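Aminopeptidase C (Lactobacillus rhamnosus, PDB 4K7C) probably removes amino acids from the N-terminal end of peptides, as a cysteine aminopeptidase of the papain-like C1 family. Local coordinates at residues Phe100-Phe111 / Leu131-Gly139. Residues are numbered along the deposited sequence; the frame is centred on the assembly and turned at random.
Sequences FFWDKFEKSNYF and LLATPQQDG
With CG anti to its carbonyl carbon (chi1 -74°) and the chain extended beyond it, Lys107 carries NZ up to the 134-139 loop, whereas Lys104 bends at chi2 and chi4 to bring its own ammonium between Gln136 and Asp138. Lysine suits both places, its slender chain delivering three N-H donors to a buried spot rich in oxygens. Lys107 NZ bonds to Gly139 O at 2.7 Å, from above the carbonyl plane, and to Gln137 O at 2.9 Å, while Asp103 OD2, one turn back, grips it through its syn lone pair. Lys104 NZ meets a neutral acceptor, Gln136 OE1, at 2.8 Å on an in-plane lone pair and a charged one in its salt bridge to the anti lone pair of Asp138 OD1; Asp138 OD2 binds Ser169 and Gly68 N. A methionine replacing Lys107 would probably leave the Asp103 carboxylate without its countercharge and the two loop carbonyls without this donor. Flat Phe111 suits its site, taking Pro135 CB over a face (CH-pi, 4.0 Å to the ring centroid) and Leu132 CD2 at its rim. Buried lysines thus tie the loop to helix 96-117 beside helix 70-87, whose Trp71 NE1 bonds Asp138 O, within the papain-like cysteine peptidase fold.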
ATOM      1  N   PHE A 100      31.223  -5.960  11.848  1.00 16.20           N
ATOM      2  CA  PHE A 100      31.040  -6.535  10.512  1.00 17.49           C
ATOM      3  C   PHE A 100      32.239  -6.163   9.644  1.00 16.32           C
ATOM      4  O   PHE A 100      32.806  -6.977   8.844  1.00 15.72           O
ATOM      5  CB  PHE A 100      29.769  -5.986   9.878  1.00 17.42           C
ATOM      6  CG  PHE A 100      29.245  -6.767   8.671  1.00 18.47           C
ATOM      7  CD1 PHE A 100      29.156  -8.150   8.652  1.00 18.15           C
ATOM      8  CD2 PHE A 100      28.716  -6.075   7.575  1.00 19.05           C
ATOM      9  CE1 PHE A 100      28.599  -8.812   7.603  1.00 18.41           C
ATOM     10  CE2 PHE A 100      28.136  -6.734   6.488  1.00 19.47           C
ATOM     11  CZ  PHE A 100      28.067  -8.112   6.509  1.00 19.60           C
ATOM     12  N   PHE A 101      32.648  -4.921   9.757  1.00 14.54           N
ATOM     13  CA  PHE A 101      33.827  -4.475   9.010  1.00 14.86           C
ATOM     14  C   PHE A 101      35.088  -5.362   9.273  1.00 15.57           C
ATOM     15  O   PHE A 101      35.681  -5.874   8.357  1.00 16.61           O
ATOM     16  CB  PHE A 101      34.086  -2.952   9.291  1.00 16.44           C
ATOM     17  CG  PHE A 101      35.272  -2.377   8.482  1.00 16.36           C
ATOM     18  CD1 PHE A 101      35.106  -1.571   7.376  1.00 16.33           C
ATOM     19  CD2 PHE A 101      36.563  -2.714   8.850  1.00 18.57           C
ATOM     20  CE1 PHE A 101      36.216  -1.073   6.693  1.00 15.57           C
ATOM     21  CE2 PHE A 101      37.655  -2.253   8.150  1.00 19.08           C
ATOM     22  CZ  PHE A 101      37.486  -1.484   7.043  1.00 17.62           C
ATOM     23  N   TRP A 102      35.473  -5.476  10.555  1.00 15.27           N
ATOM     24  CA  TRP A 102      36.676  -6.160  10.988  1.00 17.85           C
ATOM     25  C   TRP A 102      36.560  -7.659  10.756  1.00 16.32           C
ATOM     26  O   TRP A 102      37.514  -8.294  10.314  1.00 16.39           O
ATOM     27  CB  TRP A 102      36.952  -5.839  12.419  1.00 16.44           C
ATOM     28  CG  TRP A 102      37.349  -4.406  12.604  1.00 15.04           C
ATOM     29  CD1 TRP A 102      36.756  -3.472  13.404  1.00 15.77           C
ATOM     30  CD2 TRP A 102      38.451  -3.746  11.973  1.00 16.80           C
ATOM     31  NE1 TRP A 102      37.435  -2.276  13.309  1.00 17.27           N
ATOM     32  CE2 TRP A 102      38.471  -2.423  12.441  1.00 15.86           C
ATOM     33  CE3 TRP A 102      39.421  -4.145  11.073  1.00 17.99           C
ATOM     34  CZ2 TRP A 102      39.470  -1.460  12.027  1.00 17.40           C
ATOM     35  CZ3 TRP A 102      40.383  -3.209  10.627  1.00 19.57           C
ATOM     36  CH2 TRP A 102      40.393  -1.886  11.090  1.00 17.56           C
ATOM     37  N   ASP A 103      35.353  -8.192  10.888  1.00 17.03           N
ATOM     38  CA  ASP A 103      35.119  -9.574  10.581  1.00 17.09           C
ATOM     39  C   ASP A 103      35.428  -9.897   9.101  1.00 15.50           C
ATOM     40  O   ASP A 103      36.216 -10.831   8.724  1.00 17.39           O
ATOM     41  CB  ASP A 103      33.692  -9.997  10.940  1.00 15.85           C
ATOM     42  CG  ASP A 103      33.464 -11.468  10.710  1.00 16.94           C
ATOM     43  OD1 ASP A 103      34.219 -12.272  11.313  1.00 17.29           O
ATOM     44  OD2 ASP A 103      32.495 -11.830   9.910  1.00 16.40           O
ATOM     45  N   LYS A 104      34.821  -9.186   8.181  1.00 16.10           N
ATOM     46  CA  LYS A 104      35.106  -9.326   6.765  1.00 15.82           C
ATOM     47  C   LYS A 104      36.537  -9.128   6.362  1.00 16.59           C
ATOM     48  O   LYS A 104      37.069  -9.811   5.534  1.00 14.98           O
ATOM     49  CB  LYS A 104      34.231  -8.359   5.966  1.00 18.07           C
ATOM     50  CG  LYS A 104      32.750  -8.639   5.955  1.00 19.71           C
ATOM     51  CD  LYS A 104      32.260  -8.970   4.583  1.00 17.84           C
ATOM     52  CE  LYS A 104      30.802  -9.485   4.490  1.00 17.42           C
ATOM     53  NZ  LYS A 104      30.511 -10.757   5.187  1.00 17.84           N
ATOM     54  N   PHE A 105      37.173  -8.105   6.927  1.00 15.26           N
ATOM     55  CA  PHE A 105      38.538  -7.855   6.578  1.00 17.20           C
ATOM     56  C   PHE A 105      39.461  -8.980   7.104  1.00 16.79           C
ATOM     57  O   PHE A 105      40.299  -9.492   6.352  1.00 17.57           O
ATOM     58  CB  PHE A 105      38.960  -6.482   7.076  1.00 18.55           C
ATOM     59  CG  PHE A 105      40.280  -6.047   6.505  1.00 17.71           C
ATOM     60  CD1 PHE A 105      40.475  -6.042   5.122  1.00 18.32           C
ATOM     61  CD2 PHE A 105      41.290  -5.626   7.329  1.00 20.04           C
ATOM     62  CE1 PHE A 105      41.676  -5.715   4.563  1.00 19.02           C
ATOM     63  CE2 PHE A 105      42.511  -5.249   6.729  1.00 19.98           C
ATOM     64  CZ  PHE A 105      42.673  -5.253   5.358  1.00 18.41           C
ATOM     65  N   GLU A 106      39.268  -9.384   8.347  1.00 16.09           N
ATOM     66  CA  GLU A 106      40.074 -10.480   8.976  1.00 16.48           C
ATOM     67  C   GLU A 106      39.784 -11.759   8.246  1.00 18.07           C
ATOM     68  O   GLU A 106      40.694 -12.465   7.882  1.00 16.48           O
ATOM     69  CB  GLU A 106      39.768 -10.615  10.455  1.00 16.20           C
ATOM     70  CG  GLU A 106      40.357  -9.467  11.273  1.00 16.57           C
ATOM     71  CD  GLU A 106      41.897  -9.579  11.536  1.00 18.59           C
ATOM     72  OE1 GLU A 106      42.562 -10.617  11.239  1.00 20.12           O
ATOM     73  OE2 GLU A 106      42.441  -8.547  12.051  1.00 18.25           O
ATOM     74  N   LYS A 107      38.513 -12.004   7.901  1.00 15.79           N
ATOM     75  CA  LYS A 107      38.210 -13.223   7.096  1.00 16.72           C
ATOM     76  C   LYS A 107      38.901 -13.266   5.716  1.00 17.51           C
ATOM     77  O   LYS A 107      39.191 -14.338   5.264  1.00 17.39           O
ATOM     78  CB  LYS A 107      36.705 -13.420   6.966  1.00 17.21           C
ATOM     79  CG  LYS A 107      36.010 -13.912   8.198  1.00 16.93           C
ATOM     80  CD  LYS A 107      34.468 -13.944   8.016  1.00 19.42           C
ATOM     81  CE  LYS A 107      33.847 -14.724   9.121  1.00 18.34           C
ATOM     82  NZ  LYS A 107      32.400 -14.348   9.227  1.00 19.88           N
ATOM     83  N   SER A 108      39.104 -12.113   5.061  1.00 17.19           N
ATOM     84  CA  SER A 108      39.813 -11.996   3.784  1.00 16.82           C
ATOM     85  C   SER A 108      41.266 -12.532   3.922  1.00 17.86           C
ATOM     86  O   SER A 108      41.665 -13.487   3.239  1.00 17.25           O
ATOM     87  CB  SER A 108      39.715 -10.537   3.228  1.00 17.50           C
ATOM     88  OG  SER A 108      38.344 -10.063   3.020  1.00 17.45           O
ATOM     89  N   ASN A 109      41.955 -12.065   4.950  1.00 19.32           N
ATOM     90  CA  ASN A 109      43.274 -12.554   5.338  1.00 17.63           C
ATOM     91  C   ASN A 109      43.294 -14.031   5.765  1.00 18.49           C
ATOM     92  O   ASN A 109      44.184 -14.799   5.322  1.00 18.50           O
ATOM     93  CB  ASN A 109      43.797 -11.714   6.499  1.00 17.50           C
ATOM     94  CG  ASN A 109      45.264 -12.007   6.797  1.00 16.54           C
ATOM     95  OD1 ASN A 109      46.092 -11.824   5.888  1.00 18.45           O
ATOM     96  ND2 ASN A 109      45.562 -12.413   7.984  1.00 18.26           N
ATOM     97  N   TYR A 110      42.323 -14.400   6.596  1.00 19.56           N
ATOM     98  CA  TYR A 110      42.126 -15.817   6.940  1.00 19.30           C
ATOM     99  C   TYR A 110      42.013 -16.725   5.739  1.00 21.51           C
ATOM    100  O   TYR A 110      42.734 -17.715   5.664  1.00 17.68           O
ATOM    101  CB  TYR A 110      40.946 -16.012   7.930  1.00 22.94           C
ATOM    102  CG  TYR A 110      41.088 -17.216   8.816  1.00 26.55           C
ATOM    103  CD1 TYR A 110      41.620 -17.084  10.075  1.00 27.78           C
ATOM    104  CD2 TYR A 110      40.674 -18.466   8.429  1.00 32.72           C
ATOM    105  CE1 TYR A 110      41.755 -18.134  10.933  1.00 32.23           C
ATOM    106  CE2 TYR A 110      40.827 -19.551   9.297  1.00 35.19           C
ATOM    107  CZ  TYR A 110      41.389 -19.372  10.530  1.00 33.84           C
ATOM    108  OH  TYR A 110      41.549 -20.390  11.444  1.00 47.04           O
ATOM    109  N   PHE A 111      41.190 -16.336   4.755  1.00 19.65           N
ATOM    110  CA  PHE A 111      41.028 -17.064   3.527  1.00 18.55           C
ATOM    111  C   PHE A 111      42.363 -17.185   2.755  1.00 19.84           C
ATOM    112  O   PHE A 111      42.719 -18.262   2.287  1.00 20.25           O
ATOM    113  CB  PHE A 111      39.950 -16.392   2.658  1.00 19.66           C
ATOM    114  CG  PHE A 111      39.829 -16.984   1.282  1.00 18.67           C
ATOM    115  CD1 PHE A 111      39.055 -18.115   1.044  1.00 20.84           C
ATOM    116  CD2 PHE A 111      40.433 -16.354   0.218  1.00 16.75           C
ATOM    117  CE1 PHE A 111      38.969 -18.618  -0.255  1.00 17.02           C
ATOM    118  CE2 PHE A 111      40.393 -16.849  -1.042  1.00 16.27           C
ATOM    119  CZ  PHE A 111      39.628 -17.998  -1.309  1.00 16.02           C
ATOM    120  N   LEU A 131      36.834 -24.544   1.026  1.00 23.44           N
ATOM    121  CA  LEU A 131      37.334 -23.164   0.996  1.00 26.83           C
ATOM    122  C   LEU A 131      36.777 -22.268  -0.089  1.00 22.92           C
ATOM    123  O   LEU A 131      36.360 -21.143   0.180  1.00 23.80           O
ATOM    124  CB  LEU A 131      38.843 -23.183   0.752  1.00 29.51           C
ATOM    125  CG  LEU A 131      39.727 -22.971   1.935  1.00 37.12           C
ATOM    126  CD1 LEU A 131      41.177 -22.946   1.413  1.00 35.00           C
ATOM    127  CD2 LEU A 131      39.371 -21.650   2.665  1.00 31.79           C
ATOM    128  N   LEU A 132      36.804 -22.764  -1.322  1.00 18.10           N
ATOM    129  CA  LEU A 132      36.464 -21.943  -2.483  1.00 20.69           C
ATOM    130  C   LEU A 132      34.948 -21.810  -2.596  1.00 20.44           C
ATOM    131  O   LEU A 132      34.472 -20.851  -3.240  1.00 21.23           O
ATOM    132  CB  LEU A 132      37.044 -22.490  -3.745  1.00 21.17           C
ATOM    133  CG  LEU A 132      38.542 -22.459  -3.731  1.00 22.56           C
ATOM    134  CD1 LEU A 132      39.110 -23.207  -4.921  1.00 24.29           C
ATOM    135  CD2 LEU A 132      39.077 -21.031  -3.743  1.00 24.58           C
ATOM    136  N   ALA A 133      34.238 -22.781  -2.043  1.00 18.76           N
ATOM    137  CA  ALA A 133      32.768 -22.755  -2.134  1.00 19.71           C
ATOM    138  C   ALA A 133      32.214 -21.593  -1.300  1.00 21.39           C
ATOM    139  O   ALA A 133      31.236 -20.982  -1.698  1.00 20.35           O
ATOM    140  CB  ALA A 133      32.144 -24.084  -1.715  1.00 20.77           C
ATOM    141  N   THR A 134      32.889 -21.260  -0.186  1.00 21.31           N
ATOM    142  CA  THR A 134      32.441 -20.201   0.668  1.00 21.04           C
ATOM    143  C   THR A 134      33.612 -19.369   1.180  1.00 19.08           C
ATOM    144  O   THR A 134      34.038 -19.544   2.347  1.00 21.81           O
ATOM    145  CB  THR A 134      31.619 -20.718   1.848  1.00 22.84           C
ATOM    146  OG1 THR A 134      30.715 -21.720   1.411  1.00 27.29           O
ATOM    147  CG2 THR A 134      30.829 -19.639   2.430  1.00 26.43           C
ATOM    148  N   PRO A 135      34.212 -18.546   0.302  1.00 18.13           N
ATOM    149  CA  PRO A 135      35.444 -17.873   0.786  1.00 19.78           C
ATOM    150  C   PRO A 135      35.305 -17.098   2.090  1.00 20.43           C
ATOM    151  O   PRO A 135      36.148 -17.224   2.987  1.00 19.26           O
ATOM    152  CB  PRO A 135      35.817 -16.953  -0.404  1.00 20.33           C
ATOM    153  CG  PRO A 135      35.205 -17.602  -1.569  1.00 18.86           C
ATOM    154  CD  PRO A 135      33.892 -18.089  -1.054  1.00 18.92           C
ATOM    155  N   GLN A 136      34.244 -16.327   2.224  1.00 19.05           N
ATOM    156  CA  GLN A 136      33.819 -15.821   3.492  1.00 17.96           C
ATOM    157  C   GLN A 136      32.305 -15.774   3.514  1.00 17.41           C
ATOM    158  O   GLN A 136      31.669 -15.994   2.490  1.00 19.82           O
ATOM    159  CB  GLN A 136      34.428 -14.466   3.753  1.00 17.07           C
ATOM    160  CG  GLN A 136      34.136 -13.459   2.642  1.00 18.38           C
ATOM    161  CD  GLN A 136      32.804 -12.742   2.833  1.00 18.16           C
ATOM    162  OE1 GLN A 136      32.464 -12.245   3.927  1.00 18.40           O
ATOM    163  NE2 GLN A 136      32.042 -12.694   1.791  1.00 17.73           N
ATOM    164  N   GLN A 137      31.739 -15.464   4.657  1.00 19.00           N
ATOM    165  CA  GLN A 137      30.313 -15.251   4.771  1.00 20.40           C
ATOM    166  C   GLN A 137      30.033 -14.364   5.962  1.00 18.42           C
ATOM    167  O   GLN A 137      30.921 -14.044   6.743  1.00 19.36           O
ATOM    168  CB  GLN A 137      29.612 -16.608   4.907  1.00 22.84           C
ATOM    169  CG  GLN A 137      30.031 -17.442   6.116  1.00 24.21           C
ATOM    170  CD  GLN A 137      29.376 -18.823   6.150  1.00 33.34           C
ATOM    171  OE1 GLN A 137      28.202 -18.916   6.336  1.00 33.55           O
ATOM    172  NE2 GLN A 137      30.168 -19.888   5.991  1.00 35.52           N
ATOM    173  N   ASP A 138      28.782 -13.982   6.117  1.00 18.15           N
ATOM    174  CA  ASP A 138      28.358 -13.140   7.261  1.00 16.89           C
ATOM    175  C   ASP A 138      28.443 -13.794   8.606  1.00 17.17           C
ATOM    176  O   ASP A 138      28.722 -13.100   9.567  1.00 17.09           O
ATOM    177  CB  ASP A 138      26.936 -12.576   7.091  1.00 17.92           C
ATOM    178  CG  ASP A 138      26.817 -11.506   6.000  1.00 19.45           C
ATOM    179  OD1 ASP A 138      27.776 -11.127   5.278  1.00 18.83           O
ATOM    180  OD2 ASP A 138      25.661 -11.036   5.768  1.00 19.43           O
ATOM    181  N   GLY A 139      28.148 -15.107   8.700  1.00 17.38           N
ATOM    182  CA  GLY A 139      28.058 -15.762   9.957  1.00 17.49           C
ATOM    183  C   GLY A 139      29.352 -16.024  10.723  1.00 17.68           C
ATOM    184  O   GLY A 139      30.473 -16.025  10.157  1.00 18.48           O
TER
HETATM  185  O   HOH W   1      30.908 -11.067   8.211  1.00 22.81           O
HETATM  186  O   HOH W   2      37.466 -16.721   5.371  1.00 24.00           O